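Local atomic coordinates of Beta/alpha-amylase (Paenibacillus polymyxa, PDB entry 3VOC), a protein that hydrolyses alpha-1,4-glucosidic linkages of starch, this chain being the family 14 beta-amylase domain that removes maltose units from non-reducing chain ends. Residues Met108-Glu113 / Arg165-Tyr170. Numbering follows the deposited sequence.
Sequences MQFKDE and RYPSYY
Phe110 lays one face of its ring on the pyrrolidine of Pro167, the centre of an inverse gamma turn, in a CH-pi contact that is the main link across a pairing without hydrogen bonds. Pro167 CD stands 3.6 Å from the centroid of the Phe110 ring and 13° off its normal, so the carbon sits over the middle of the face. Beside it, Pro167 CG reaches the root of the ring, 3.5 Å from Phe110 CG. The bond from CA to CB of Phe110 points toward 165-170, and chi1 (-61°), with CG anti to the carbonyl carbon, sets the ring beside the backbone N, where its face meets Pro167.

Tyr166 meets the same ring differently: the two rims touch, Phe110 CE1 lying 3.6 Å from Tyr166 CD1, while the planes stand at 87° and neither ring overlies the other. With the ring cut back to an alanine at Phe110, Pro167 CD would probably lose its aromatic face and the rim of Tyr166 its neighbour, opening a gap between strand and turn.

The turn is also tied on its own side, where Arg165 NH1 donates a moderately bent bond to Tyr166 O at 3.0 Å. Arg165 NE forms a salt bridge with Glu163, the predicted proton donor, whose side chain lies about 9 Å from that of Pro167.

Tyr166 stacks on Tyr249, bonds its hydroxyl to that residue's carbonyl oxygen and packs against helix 240-268; Pro167 touches Asn118 of strand 117-118, the antiparallel partner of strand 110-111. The contact thus joins that small hairpin to the long loop between barrel strand 153-156 and helix 188-202.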
loop_
_atom_site.group_PDB
_atom_site.type_symbol
_atom_site.label_atom_id
_atom_site.label_comp_id
_atom_site.label_asym_id
_atom_site.label_seq_id
_atom_site.Cartn_x
_atom_site.Cartn_y
_atom_site.Cartn_z
ATOM N N MET A 108 -17.613 5.839 5.395
ATOM C CA MET A 108 -16.177 6.038 5.641
ATOM C C MET A 108 -15.399 4.761 5.874
ATOM O O MET A 108 -14.172 4.751 5.773
ATOM C CB MET A 108 -15.976 6.923 6.862
ATOM C CG MET A 108 -16.602 8.291 6.729
ATOM S SD MET A 108 -16.617 9.092 8.338
ATOM C CE MET A 108 -14.856 9.077 8.730
ATOM N N GLN A 109 -16.101 3.689 6.210
ATOM C CA GLN A 109 -15.401 2.478 6.581
ATOM C C GLN A 109 -15.570 1.346 5.587
ATOM O O GLN A 109 -16.182 1.521 4.521
ATOM C CB GLN A 109 -15.814 2.057 7.996
ATOM C CG GLN A 109 -15.409 3.103 9.061
ATOM C CD GLN A 109 -15.861 2.734 10.458
ATOM O OE1 GLN A 109 -16.736 1.878 10.638
ATOM N NE2 GLN A 109 -15.263 3.385 11.464
ATOM N N PHE A 110 -15.012 0.196 5.954
ATOM C CA PHE A 110 -15.148 -1.045 5.195
ATOM C C PHE A 110 -15.858 -2.046 6.075
ATOM O O PHE A 110 -15.665 -2.055 7.282
ATOM C CB PHE A 110 -13.776 -1.604 4.821
ATOM C CG PHE A 110 -12.948 -0.685 3.948
ATOM C CD1 PHE A 110 -13.026 -0.765 2.557
ATOM C CD2 PHE A 110 -12.059 0.229 4.521
ATOM C CE1 PHE A 110 -12.248 0.077 1.747
ATOM C CE2 PHE A 110 -11.271 1.073 3.726
ATOM C CZ PHE A 110 -11.359 0.989 2.332
ATOM N N LYS A 111 -16.690 -2.890 5.478
ATOM C CA LYS A 111 -17.309 -3.965 6.222
ATOM C C LYS A 111 -17.103 -5.259 5.443
ATOM O O LYS A 111 -17.229 -5.279 4.220
ATOM C CB LYS A 111 -18.791 -3.637 6.432
ATOM C CG LYS A 111 -19.542 -4.545 7.371
ATOM C CD LYS A 111 -20.836 -3.883 7.892
ATOM C CE LYS A 111 -20.562 -2.819 8.952
ATOM N NZ LYS A 111 -21.783 -2.452 9.737
ATOM N N ASP A 112 -16.763 -6.323 6.153
ATOM C CA ASP A 112 -16.479 -7.596 5.512
ATOM C C ASP A 112 -17.694 -8.509 5.351
ATOM O O ASP A 112 -18.804 -8.131 5.697
ATOM C CB ASP A 112 -15.288 -8.307 6.184
ATOM C CG ASP A 112 -15.630 -8.984 7.514
ATOM O OD1 ASP A 112 -16.808 -9.106 7.908
ATOM O OD2 ASP A 112 -14.672 -9.441 8.162
ATOM N N GLU A 113 -17.454 -9.706 4.802
ATOM C CA GLU A 113 -18.496 -10.698 4.534
ATOM C C GLU A 113 -19.320 -11.076 5.765
ATOM O O GLU A 113 -20.473 -11.480 5.626
ATOM C CB GLU A 113 -17.875 -11.963 3.928
ATOM C CG GLU A 113 -17.157 -11.724 2.591
ATOM C CD GLU A 113 -16.455 -12.963 2.088
ATOM O OE1 GLU A 113 -16.860 -14.094 2.463
ATOM O OE2 GLU A 113 -15.512 -12.810 1.306
ATOM N N ARG A 165 -5.200 -1.301 -1.476
ATOM C CA ARG A 165 -5.974 -2.534 -1.362
ATOM C C ARG A 165 -7.115 -2.313 -0.382
ATOM O O ARG A 165 -7.177 -1.269 0.282
ATOM C CB ARG A 165 -5.097 -3.708 -0.882
ATOM C CG ARG A 165 -4.506 -3.523 0.530
ATOM C CD ARG A 165 -3.998 -4.855 1.068
ATOM N NE ARG A 165 -3.233 -4.721 2.310
ATOM C CZ ARG A 165 -3.747 -4.798 3.536
ATOM N NH1 ARG A 165 -5.064 -4.965 3.720
ATOM N NH2 ARG A 165 -2.940 -4.690 4.591
ATOM N N TYR A 166 -8.008 -3.297 -0.302
ATOM C CA TYR A 166 -9.017 -3.363 0.746
ATOM C C TYR A 166 -8.408 -3.956 2.005
ATOM O O TYR A 166 -7.396 -4.630 1.911
ATOM C CB TYR A 166 -10.173 -4.241 0.294
ATOM C CG TYR A 166 -10.991 -3.598 -0.806
ATOM C CD1 TYR A 166 -12.022 -2.702 -0.493
ATOM C CD2 TYR A 166 -10.746 -3.894 -2.149
ATOM C CE1 TYR A 166 -12.784 -2.098 -1.486
ATOM C CE2 TYR A 166 -11.498 -3.287 -3.165
ATOM C CZ TYR A 166 -12.524 -2.394 -2.817
ATOM O OH TYR A 166 -13.301 -1.801 -3.794
ATOM N N PRO A 167 -9.027 -3.721 3.182
ATOM C CA PRO A 167 -8.525 -4.293 4.432
ATOM C C PRO A 167 -8.985 -5.754 4.583
ATOM O O PRO A 167 -9.690 -6.109 5.537
ATOM C CB PRO A 167 -9.172 -3.413 5.493
ATOM C CG PRO A 167 -10.516 -3.056 4.882
ATOM C CD PRO A 167 -10.164 -2.802 3.421
ATOM N N SER A 168 -8.559 -6.581 3.644
ATOM C CA SER A 168 -9.173 -7.885 3.421
ATOM C C SER A 168 -8.697 -8.949 4.397
ATOM O O SER A 168 -9.397 -9.937 4.607
ATOM C CB SER A 168 -8.893 -8.338 1.990
ATOM O OG SER A 168 -7.495 -8.339 1.750
ATOM N N TYR A 169 -7.506 -8.761 4.958
ATOM C CA TYR A 169 -6.982 -9.695 5.955
ATOM C C TYR A 169 -6.605 -8.927 7.229
ATOM O O TYR A 169 -5.783 -8.005 7.200
ATOM C CB TYR A 169 -5.824 -10.540 5.377
ATOM C CG TYR A 169 -4.518 -9.782 5.154
ATOM C CD1 TYR A 169 -4.289 -9.030 3.989
ATOM C CD2 TYR A 169 -3.512 -9.822 6.121
ATOM C CE1 TYR A 169 -3.074 -8.328 3.815
ATOM C CE2 TYR A 169 -2.319 -9.147 5.957
ATOM C CZ TYR A 169 -2.101 -8.406 4.810
ATOM O OH TYR A 169 -0.898 -7.757 4.694
ATOM N N TYR A 170 -7.219 -9.311 8.346
ATOM C CA TYR A 170 -7.173 -8.482 9.552
ATOM C C TYR A 170 -7.359 -9.372 10.777
ATOM O O TYR A 170 -8.453 -9.927 10.980
ATOM C CB TYR A 170 -8.273 -7.426 9.485
ATOM C CG TYR A 170 -8.108 -6.222 10.397
ATOM C CD1 TYR A 170 -6.977 -5.408 10.317
ATOM C CD2 TYR A 170 -9.123 -5.863 11.295
ATOM C CE1 TYR A 170 -6.840 -4.292 11.140
ATOM C CE2 TYR A 170 -8.991 -4.746 12.129
ATOM C CZ TYR A 170 -7.854 -3.965 12.040
ATOM O OH TYR A 170 -7.722 -2.835 12.823
#